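Protein yciO (Escherichia coli, PDB 1K7J) is of unknown function but belongs to the SUA5/YrdC family and may bind double-stranded RNA. Local coordinates at residues 2-7 and 169-174; 18-23 and 130-135; 179-184 and 194-199. All blocks are in the same frame, centred on the assembly; numbering follows the deposited sequence.

Interaction 1 of 3, residues 2-7 and 169-174; sequences SQFFYI and DLIIHG
A parallel strand pair at the margin of the mixed sheet is formed where Gln-3 to Tyr-6, the edge strand, runs beside Leu-170 to His-173, the short axes 4.7 Å apart and nearly parallel. Five backbone hydrogen bonds alternate across it in parallel register: Gln-3 N gives to Asp-169 O, Ile-171 N to Gln-3 O, Phe-5 N to Ile-171 O, His-173 N to Phe-5 O and Ile-7 N to His-173 O. The shortest is His-173 N to Phe-5 O, 2.7 Å. Gln-3 O is gripped twice, since Ser-2 OG, anti to its own backbone N (chi1 177°), reaches it at 2.9 Å from the face of the carbonyl plane opposite to Ile-171 N. One water also bridges Gln-3 OE1 and Asp-169 O.

On the sheet face carrying Phe-5 and Leu-170, methyl CD1 of Leu-170 sits above the middle of the Phe-5 ring, 3.6 Å from its centroid and 7° off the normal: a CH-pi contact. Ile-7 CD1 meets Ile-172 CG2 nearby. The other face carries an aromatic cluster. Tyr-6 CE1 lies 3.4 Å from His-173 CD2, over one face of the imidazole, the two planes inclined by 42°; Phe-4 CZ approaches the imidazole edge near its plane, and Phe-4 CE2 packs on Ile-171 CG2 at 3.6 Å.

Strand 3-6 is outermost in the sheet, with strand 170-173 between it and strand 30-34. Helix 14-25 covers the Phe-5 and Leu-170 face, and helix 157-164 the side of Phe-4 and Tyr-6.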
loop_
_atom_site.group_PDB
_atom_site.type_symbol
_atom_site.label_atom_id
_atom_site.label_comp_id
_atom_site.label_asym_id
_atom_site.label_seq_id
_atom_site.Cartn_x
_atom_site.Cartn_y
_atom_site.Cartn_z
ATOM N N SER A 2 -7.407 5.046 -18.673
ATOM C CA SER A 2 -7.817 4.872 -17.286
ATOM C C SER A 2 -9.058 5.681 -16.940
ATOM O O SER A 2 -9.261 6.780 -17.457
ATOM C CB SER A 2 -6.682 5.296 -16.349
ATOM O OG SER A 2 -7.078 5.212 -14.990
ATOM N N GLN A 3 -9.896 5.123 -16.075
ATOM C CA GLN A 3 -11.069 5.846 -15.614
ATOM C C GLN A 3 -10.510 6.806 -14.570
ATOM O O GLN A 3 -9.421 6.575 -14.035
ATOM C CB GLN A 3 -12.085 4.891 -14.987
ATOM C CG GLN A 3 -12.995 4.226 -16.007
ATOM C CD GLN A 3 -13.999 3.284 -15.373
ATOM O OE1 GLN A 3 -13.717 2.106 -15.160
ATOM N NE2 GLN A 3 -15.177 3.806 -15.056
ATOM N N PHE A 4 -11.237 7.880 -14.283
ATOM C CA PHE A 4 -10.779 8.882 -13.324
ATOM C C PHE A 4 -11.947 9.274 -12.418
ATOM O O PHE A 4 -12.932 9.857 -12.879
ATOM C CB PHE A 4 -10.246 10.102 -14.096
ATOM C CG PHE A 4 -9.427 11.055 -13.268
ATOM C CD1 PHE A 4 -9.992 12.215 -12.749
ATOM C CD2 PHE A 4 -8.081 10.801 -13.020
ATOM C CE1 PHE A 4 -9.227 13.111 -12.000
ATOM C CE2 PHE A 4 -7.309 11.690 -12.272
ATOM C CZ PHE A 4 -7.882 12.846 -11.762
ATOM N N PHE A 5 -11.838 8.940 -11.134
ATOM C CA PHE A 5 -12.893 9.240 -10.167
ATOM C C PHE A 5 -12.521 10.361 -9.213
ATOM O O PHE A 5 -11.431 10.365 -8.649
ATOM C CB PHE A 5 -13.206 8.026 -9.280
ATOM C CG PHE A 5 -13.845 6.866 -9.990
ATOM C CD1 PHE A 5 -14.241 6.950 -11.320
ATOM C CD2 PHE A 5 -14.054 5.674 -9.303
ATOM C CE1 PHE A 5 -14.839 5.857 -11.953
ATOM C CE2 PHE A 5 -14.646 4.581 -9.924
ATOM C CZ PHE A 5 -15.039 4.673 -11.252
ATOM N N TYR A 6 -13.438 11.300 -9.018
ATOM C CA TYR A 6 -13.225 12.382 -8.068
ATOM C C TYR A 6 -13.961 11.930 -6.819
ATOM O O TYR A 6 -15.190 11.936 -6.784
ATOM C CB TYR A 6 -13.840 13.682 -8.575
ATOM C CG TYR A 6 -13.008 14.395 -9.606
ATOM C CD1 TYR A 6 -11.923 15.188 -9.228
ATOM C CD2 TYR A 6 -13.308 14.289 -10.961
ATOM C CE1 TYR A 6 -11.161 15.862 -10.177
ATOM C CE2 TYR A 6 -12.552 14.955 -11.918
ATOM C CZ TYR A 6 -11.483 15.742 -11.519
ATOM O OH TYR A 6 -10.751 16.419 -12.466
ATOM N N ILE A 7 -13.216 11.517 -5.799
ATOM C CA ILE A 7 -13.838 11.060 -4.564
ATOM C C ILE A 7 -13.500 11.991 -3.402
ATOM O O ILE A 7 -12.337 12.337 -3.192
ATOM C CB ILE A 7 -13.389 9.614 -4.226
ATOM C CG1 ILE A 7 -13.764 8.677 -5.381
ATOM C CG2 ILE A 7 -14.037 9.149 -2.926
ATOM C CD1 ILE A 7 -13.457 7.207 -5.124
ATOM N N ASP A 169 -5.897 1.191 -14.850
ATOM C CA ASP A 169 -7.316 1.111 -15.163
ATOM C C ASP A 169 -8.191 2.136 -14.450
ATOM O O ASP A 169 -9.274 2.484 -14.926
ATOM C CB ASP A 169 -7.797 -0.309 -14.876
ATOM C CG ASP A 169 -6.946 -1.348 -15.581
ATOM O OD1 ASP A 169 -6.794 -1.239 -16.818
ATOM O OD2 ASP A 169 -6.421 -2.260 -14.912
ATOM N N LEU A 170 -7.718 2.621 -13.310
ATOM C CA LEU A 170 -8.460 3.614 -12.553
ATOM C C LEU A 170 -7.520 4.462 -11.728
ATOM O O LEU A 170 -6.536 3.966 -11.184
ATOM C CB LEU A 170 -9.461 2.944 -11.606
ATOM C CG LEU A 170 -10.139 3.888 -10.601
ATOM C CD1 LEU A 170 -11.051 4.861 -11.339
ATOM C CD2 LEU A 170 -10.933 3.080 -9.583
ATOM N N ILE A 171 -7.819 5.753 -11.664
ATOM C CA ILE A 171 -7.052 6.675 -10.851
ATOM C C ILE A 171 -8.087 7.383 -9.999
ATOM O O ILE A 171 -9.033 7.975 -10.524
ATOM C CB ILE A 171 -6.297 7.719 -11.690
ATOM C CG1 ILE A 171 -5.198 7.033 -12.506
ATOM C CG2 ILE A 171 -5.696 8.783 -10.767
ATOM C CD1 ILE A 171 -4.490 7.951 -13.491
ATOM N N ILE A 172 -7.933 7.281 -8.685
ATOM C CA ILE A 172 -8.854 7.937 -7.773
ATOM C C ILE A 172 -8.231 9.239 -7.309
ATOM O O ILE A 172 -7.188 9.239 -6.664
ATOM C CB ILE A 172 -9.152 7.068 -6.528
ATOM C CG1 ILE A 172 -9.919 5.809 -6.938
ATOM C CG2 ILE A 172 -9.959 7.870 -5.513
ATOM C CD1 ILE A 172 -10.119 4.817 -5.801
ATOM N N HIS A 173 -8.866 10.345 -7.672
ATOM C CA HIS A 173 -8.415 11.666 -7.270
ATOM C C HIS A 173 -8.902 11.849 -5.837
ATOM O O HIS A 173 -10.107 11.927 -5.592
ATOM C CB HIS A 173 -9.044 12.717 -8.191
ATOM C CG HIS A 173 -8.689 14.132 -7.852
ATOM N ND1 HIS A 173 -8.860 14.665 -6.592
ATOM C CD2 HIS A 173 -8.228 15.142 -8.629
ATOM C CE1 HIS A 173 -8.522 15.943 -6.609
ATOM N NE2 HIS A 173 -8.137 16.258 -7.833
ATOM N N GLY A 174 -7.968 11.894 -4.892
ATOM C CA GLY A 174 -8.328 12.071 -3.498
ATOM C C GLY A 174 -7.656 13.299 -2.923
ATOM O O GLY A 174 -7.366 13.360 -1.729
HETATM O O HOH W 1 -11.333 0.994 -16.024
#

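Interaction 2 of 3, residues 18-23 and 130-135; sequences NQAVEI and QALLEA
The helical segments carrying Val-21 and Ala-135 approach to 9.2 Å between axes and cross at -60°, with the closest CA pair, Val-21 and Leu-132, 6.4 Å apart. This is helix-helix packing within an alpha/beta fold: helices 14-25 and 127-136 both contact strand 170-173, Ala-20 touching Leu-170 and Ile-172, and Leu-132 touching Ile-172. No hydrogen bond links the two segments, and they bury 204 Å² in all, with apolar side chains making the closest contacts.

Val-21 and Ala-135 make the tightest side-chain approach. Val-21 CG1 is anti to the backbone N (chi1 168°) and CG2 lies beside that nitrogen; CG2 meets Ala-135 CB at 3.5 Å. The same methyl also rests 3.6 Å from the backbone oxygen Leu-132 O, so one branch of the valine fits against a residue pair one helical turn apart. Its other branch, CG1, lies more loosely against the carbonyl group of Ala-135.

Leu-132 reaches across from the other side. Its CB does not point at helix 14-25, but branch CD2 extends to Ala-20 CB, 3.7 Å away, and more loosely to Val-21 CG2. The CB atoms of Ala-20 and Ala-135 both point at the opposite helix and meet Leu-132 CD2 and Val-21 CG2 directly. Ile-17, one turn before Val-21 and Ala-20, adds further cover by touching Ala-131, Leu-132 and Ala-135.

At the more exposed end, the amide oxygen of Asn-18 accepts a hydrogen bond from Gln-14 NE2; across the contact, Asn-18 OD1 lies 4.0 Å from Ala-135 CB.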
loop_
_atom_site.group_PDB
_atom_site.type_symbol
_atom_site.label_atom_id
_atom_site.label_comp_id
_atom_site.label_asym_id
_atom_site.label_seq_id
_atom_site.Cartn_x
_atom_site.Cartn_y
_atom_site.Cartn_z
ATOM N N ASN A 18 -17.375 1.644 -4.316
ATOM C CA ASN A 18 -17.820 0.331 -4.773
ATOM C C ASN A 18 -17.396 0.059 -6.212
ATOM O O ASN A 18 -16.929 -1.035 -6.530
ATOM C CB ASN A 18 -19.341 0.194 -4.629
ATOM C CG ASN A 18 -19.779 0.062 -3.179
ATOM O OD1 ASN A 18 -18.957 -0.166 -2.290
ATOM N ND2 ASN A 18 -21.080 0.191 -2.935
ATOM N N GLN A 19 -17.547 1.052 -7.084
ATOM C CA GLN A 19 -17.143 0.872 -8.474
ATOM C C GLN A 19 -15.639 0.619 -8.567
ATOM O O GLN A 19 -15.186 -0.194 -9.372
ATOM C CB GLN A 19 -17.524 2.097 -9.309
ATOM C CG GLN A 19 -19.000 2.157 -9.655
ATOM C CD GLN A 19 -19.347 3.357 -10.512
ATOM O OE1 GLN A 19 -18.664 3.651 -11.493
ATOM N NE2 GLN A 19 -20.424 4.051 -10.154
ATOM N N ALA A 20 -14.867 1.311 -7.735
ATOM C CA ALA A 20 -13.418 1.138 -7.729
ATOM C C ALA A 20 -13.076 -0.290 -7.314
ATOM O O ALA A 20 -12.222 -0.937 -7.918
ATOM C CB ALA A 20 -12.773 2.133 -6.767
ATOM N N VAL A 21 -13.751 -0.779 -6.281
ATOM C CA VAL A 21 -13.509 -2.132 -5.795
ATOM C C VAL A 21 -13.894 -3.174 -6.847
ATOM O O VAL A 21 -13.240 -4.211 -6.971
ATOM C CB VAL A 21 -14.276 -2.390 -4.476
ATOM C CG1 VAL A 21 -14.264 -3.875 -4.134
ATOM C CG2 VAL A 21 -13.626 -1.600 -3.346
ATOM N N GLU A 22 -14.946 -2.906 -7.614
ATOM C CA GLU A 22 -15.347 -3.858 -8.640
ATOM C C GLU A 22 -14.261 -3.943 -9.710
ATOM O O GLU A 22 -14.008 -5.011 -10.269
ATOM C CB GLU A 22 -16.684 -3.456 -9.266
ATOM C CG GLU A 22 -17.253 -4.522 -10.187
ATOM C CD GLU A 22 -17.215 -5.913 -9.567
ATOM O OE1 GLU A 22 -17.793 -6.101 -8.472
ATOM O OE2 GLU A 22 -16.602 -6.820 -10.176
ATOM N N ILE A 23 -13.619 -2.814 -9.993
ATOM C CA ILE A 23 -12.540 -2.786 -10.973
ATOM C C ILE A 23 -11.386 -3.637 -10.439
ATOM O O ILE A 23 -10.770 -4.405 -11.181
ATOM C CB ILE A 23 -12.073 -1.335 -11.234
ATOM C CG1 ILE A 23 -13.153 -0.598 -12.035
ATOM C CG2 ILE A 23 -10.735 -1.328 -11.967
ATOM C CD1 ILE A 23 -12.966 0.909 -12.118
ATOM N N GLN A 130 -9.310 3.463 3.546
ATOM C CA GLN A 130 -10.044 2.621 4.479
ATOM C C GLN A 130 -11.356 2.136 3.864
ATOM O O GLN A 130 -11.737 0.978 4.037
ATOM C CB GLN A 130 -10.318 3.377 5.779
ATOM C CG GLN A 130 -9.164 3.310 6.774
ATOM C CD GLN A 130 -8.947 1.905 7.303
ATOM O OE1 GLN A 130 -9.896 1.228 7.692
ATOM N NE2 GLN A 130 -7.695 1.464 7.330
ATOM N N ALA A 131 -12.035 3.015 3.131
ATOM C CA ALA A 131 -13.298 2.649 2.497
ATOM C C ALA A 131 -13.074 1.569 1.438
ATOM O O ALA A 131 -13.858 0.626 1.327
ATOM C CB ALA A 131 -13.950 3.884 1.867
ATOM N N LEU A 132 -12.003 1.705 0.660
ATOM C CA LEU A 132 -11.696 0.717 -0.367
ATOM C C LEU A 132 -11.458 -0.652 0.270
ATOM O O LEU A 132 -11.974 -1.671 -0.202
ATOM C CB LEU A 132 -10.453 1.141 -1.162
ATOM C CG LEU A 132 -10.603 2.346 -2.099
ATOM C CD1 LEU A 132 -9.233 2.763 -2.634
ATOM C CD2 LEU A 132 -11.538 1.990 -3.250
ATOM N N LEU A 133 -10.683 -0.676 1.348
ATOM C CA LEU A 133 -10.383 -1.932 2.024
ATOM C C LEU A 133 -11.628 -2.546 2.648
ATOM O O LEU A 133 -11.831 -3.753 2.573
ATOM C CB LEU A 133 -9.299 -1.713 3.080
ATOM C CG LEU A 133 -7.949 -1.297 2.483
ATOM C CD1 LEU A 133 -6.978 -0.963 3.602
ATOM C CD2 LEU A 133 -7.402 -2.416 1.592
ATOM N N GLU A 134 -12.469 -1.716 3.256
ATOM C CA GLU A 134 -13.695 -2.218 3.865
ATOM C C GLU A 134 -14.570 -2.890 2.811
ATOM O O GLU A 134 -15.141 -3.955 3.049
ATOM C CB GLU A 134 -14.479 -1.079 4.520
ATOM C CG GLU A 134 -15.682 -1.550 5.323
ATOM C CD GLU A 134 -16.492 -0.398 5.890
ATOM O OE1 GLU A 134 -15.881 0.572 6.388
ATOM O OE2 GLU A 134 -17.739 -0.468 5.848
ATOM N N ALA A 135 -14.675 -2.268 1.642
ATOM C CA ALA A 135 -15.492 -2.819 0.567
ATOM C C ALA A 135 -14.861 -4.062 -0.053
ATOM O O ALA A 135 -15.568 -5.007 -0.414
ATOM C CB ALA A 135 -15.727 -1.758 -0.505
#

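Interaction 3 of 3, residues 179-184 and 194-199; sequences QKPTTV and VVREGV. With SO4 (sulfate ion), chain B.
The guanidinium of Arg-196 lies between Pro-181, whose CB stands 3.5 Å above its plane and over its centre, and Val-184, whose CG2 covers the opposite face and comes within 3.4 Å of NH2. Polar partners occupy its edges. Arg-196 grips Thr-182 side-on: NE bonds to Thr-182 O at 2.9 Å, with an N-H...O angle of 162°, while NH2 bonds to Thr-182 OG1, both acceptors lying near the guanidinium plane. The remaining edge meets the sulfate, NH1 to O3 at 2.8 Å and NH2 to O1 at 3.0 Å. A bend at chi3 (71°) places NE for its bond to Thr-182 O. Thr-182 OG1 is also bonded to Thr-98 OG1.

Beyond Arg-196 the chain follows the 179-184 segment closely. Thr-183 OG1 accepts from Gly-198 N at 2.7 Å and is also hydrogen-bonded to Gly-200 O, and Val-199 N bonds to Pro-181 O. Gly-198 CA passes 3.1 Å from Pro-181 O, where a CB would clash with that oxygen.

Val-184 N donates to Arg-196 O, and Val-184 O receives both Val-195 N and, at 3.3 Å, Arg-196 N. Two residues thus face one, a classic beta bulge in the hairpin of strands 183-186 and 193-196. Arg-196, Arg-57 and Ser-144 all bond the sulfate, probably from the crystallisation liquor, which is consistent with a pocket able to hold an anion.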
loop_
_atom_site.group_PDB
_atom_site.type_symbol
_atom_site.label_atom_id
_atom_site.label_comp_id
_atom_site.label_asym_id
_atom_site.label_seq_id
_atom_site.Cartn_x
_atom_site.Cartn_y
_atom_site.Cartn_z
ATOM N N GLN A 179 4.357 14.429 -0.309
ATOM C CA GLN A 179 5.241 13.619 -1.141
ATOM C C GLN A 179 6.220 12.782 -0.326
ATOM O O GLN A 179 7.099 12.128 -0.884
ATOM C CB GLN A 179 6.009 14.504 -2.126
ATOM C CG GLN A 179 6.437 15.837 -1.560
ATOM C CD GLN A 179 5.684 17.001 -2.193
ATOM O OE1 GLN A 179 4.448 17.041 -2.189
ATOM N NE2 GLN A 179 6.428 17.952 -2.740
ATOM N N LYS A 180 6.069 12.807 0.994
ATOM C CA LYS A 180 6.933 12.024 1.869
ATOM C C LYS A 180 6.307 10.638 1.999
ATOM O O LYS A 180 5.134 10.510 2.346
ATOM C CB LYS A 180 7.044 12.684 3.247
ATOM C CG LYS A 180 8.017 11.981 4.189
ATOM C CD LYS A 180 8.093 12.662 5.549
ATOM C CE LYS A 180 8.698 14.052 5.455
ATOM N NZ LYS A 180 8.771 14.706 6.797
ATOM N N PRO A 181 7.079 9.580 1.712
ATOM C CA PRO A 181 6.560 8.211 1.805
ATOM C C PRO A 181 6.491 7.730 3.249
ATOM O O PRO A 181 6.881 8.447 4.172
ATOM C CB PRO A 181 7.562 7.417 0.978
ATOM C CG PRO A 181 8.852 8.113 1.306
ATOM C CD PRO A 181 8.466 9.582 1.211
ATOM N N THR A 182 5.980 6.520 3.446
ATOM C CA THR A 182 5.893 5.960 4.788
ATOM C C THR A 182 7.285 5.666 5.330
ATOM O O THR A 182 8.253 5.524 4.576
ATOM C CB THR A 182 5.148 4.610 4.816
ATOM O OG1 THR A 182 5.834 3.681 3.968
ATOM C CG2 THR A 182 3.710 4.760 4.360
ATOM N N THR A 183 7.381 5.589 6.650
ATOM C CA THR A 183 8.636 5.215 7.272
ATOM C C THR A 183 8.562 3.696 7.229
ATOM O O THR A 183 7.548 3.105 7.617
ATOM C CB THR A 183 8.705 5.708 8.718
ATOM O OG1 THR A 183 8.971 7.115 8.708
ATOM C CG2 THR A 183 9.799 4.977 9.495
ATOM N N VAL A 184 9.615 3.064 6.726
ATOM C CA VAL A 184 9.634 1.613 6.621
ATOM C C VAL A 184 10.505 1.028 7.721
ATOM O O VAL A 184 11.684 1.362 7.836
ATOM C CB VAL A 184 10.170 1.167 5.243
ATOM C CG1 VAL A 184 10.150 -0.352 5.137
ATOM C CG2 VAL A 184 9.328 1.785 4.135
ATOM N N VAL A 194 15.455 0.644 10.604
ATOM C CA VAL A 194 14.839 1.656 9.764
ATOM C C VAL A 194 15.324 1.478 8.333
ATOM O O VAL A 194 16.498 1.694 8.025
ATOM C CB VAL A 194 15.188 3.079 10.246
ATOM C CG1 VAL A 194 14.530 4.112 9.339
ATOM C CG2 VAL A 194 14.727 3.269 11.686
ATOM N N VAL A 195 14.411 1.064 7.463
ATOM C CA VAL A 195 14.716 0.855 6.055
ATOM C C VAL A 195 14.579 2.172 5.297
ATOM O O VAL A 195 15.330 2.446 4.358
ATOM C CB VAL A 195 13.761 -0.193 5.446
ATOM C CG1 VAL A 195 13.951 -0.275 3.939
ATOM C CG2 VAL A 195 14.015 -1.544 6.088
ATOM N N ARG A 196 13.609 2.981 5.711
ATOM C CA ARG A 196 13.370 4.277 5.088
ATOM C C ARG A 196 12.754 5.239 6.085
ATOM O O ARG A 196 11.797 4.894 6.778
ATOM C CB ARG A 196 12.422 4.142 3.895
ATOM C CG ARG A 196 12.067 5.482 3.253
ATOM C CD ARG A 196 11.229 5.302 1.993
ATOM N NE ARG A 196 9.867 4.858 2.286
ATOM C CZ ARG A 196 9.106 4.186 1.429
ATOM N NH1 ARG A 196 9.575 3.878 0.226
ATOM N NH2 ARG A 196 7.880 3.817 1.773
ATOM N N GLU A 197 13.300 6.447 6.173
ATOM C CA GLU A 197 12.721 7.424 7.078
ATOM C C GLU A 197 11.710 8.250 6.292
ATOM O O GLU A 197 12.065 8.945 5.340
ATOM C CB GLU A 197 13.791 8.334 7.688
ATOM C CG GLU A 197 13.199 9.407 8.596
ATOM C CD GLU A 197 14.180 9.925 9.630
ATOM O OE1 GLU A 197 15.386 10.021 9.317
ATOM O OE2 GLU A 197 13.738 10.249 10.756
ATOM N N GLY A 198 10.447 8.147 6.693
ATOM C CA GLY A 198 9.385 8.877 6.027
ATOM C C GLY A 198 8.525 9.655 7.006
ATOM O O GLY A 198 9.034 10.231 7.970
ATOM N N VAL A 199 7.218 9.659 6.774
ATOM C CA VAL A 199 6.290 10.392 7.628
ATOM C C VAL A 199 6.328 9.964 9.094
ATOM O O VAL A 199 6.362 10.809 9.988
ATOM C CB VAL A 199 4.830 10.261 7.119
ATOM C CG1 VAL A 199 3.886 11.078 8.010
ATOM C CG2 VAL A 199 4.737 10.741 5.681
HETATM S S SO4 B . 7.215 1.144 -1.014
HETATM O O1 SO4 B . 6.470 1.969 -0.045
HETATM O O2 SO4 B . 6.444 1.021 -2.262
HETATM O O3 SO4 B . 8.515 1.781 -1.309
HETATM O O4 SO4 B . 7.441 -0.194 -0.439
#

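In the fold
Interactions 1 and 2 form one continuous packed region, their centres 12 Å apart. Strand 3-6 leads along the chain into helix 14-25, and the layers meet where Leu-170 CD2 lies 3.5 Å from Ala-20 CB and Ile-172 CD1 lies 3.9 Å from Leu-132 CD1. Interaction 2 thus packs on the sheet face that carries Leu-170 and Ile-172. Interaction 3 is remote, about 25 Å between centres from interaction 1 and 26 Å from interaction 2, with nearest atoms about 12 Å away in both cases. Interactions 1 and 3 nevertheless share one mixed sheet, at whose outermost strands, 3-6 and 193-196, they lie. Of the three, interaction 3 holds the sulfate.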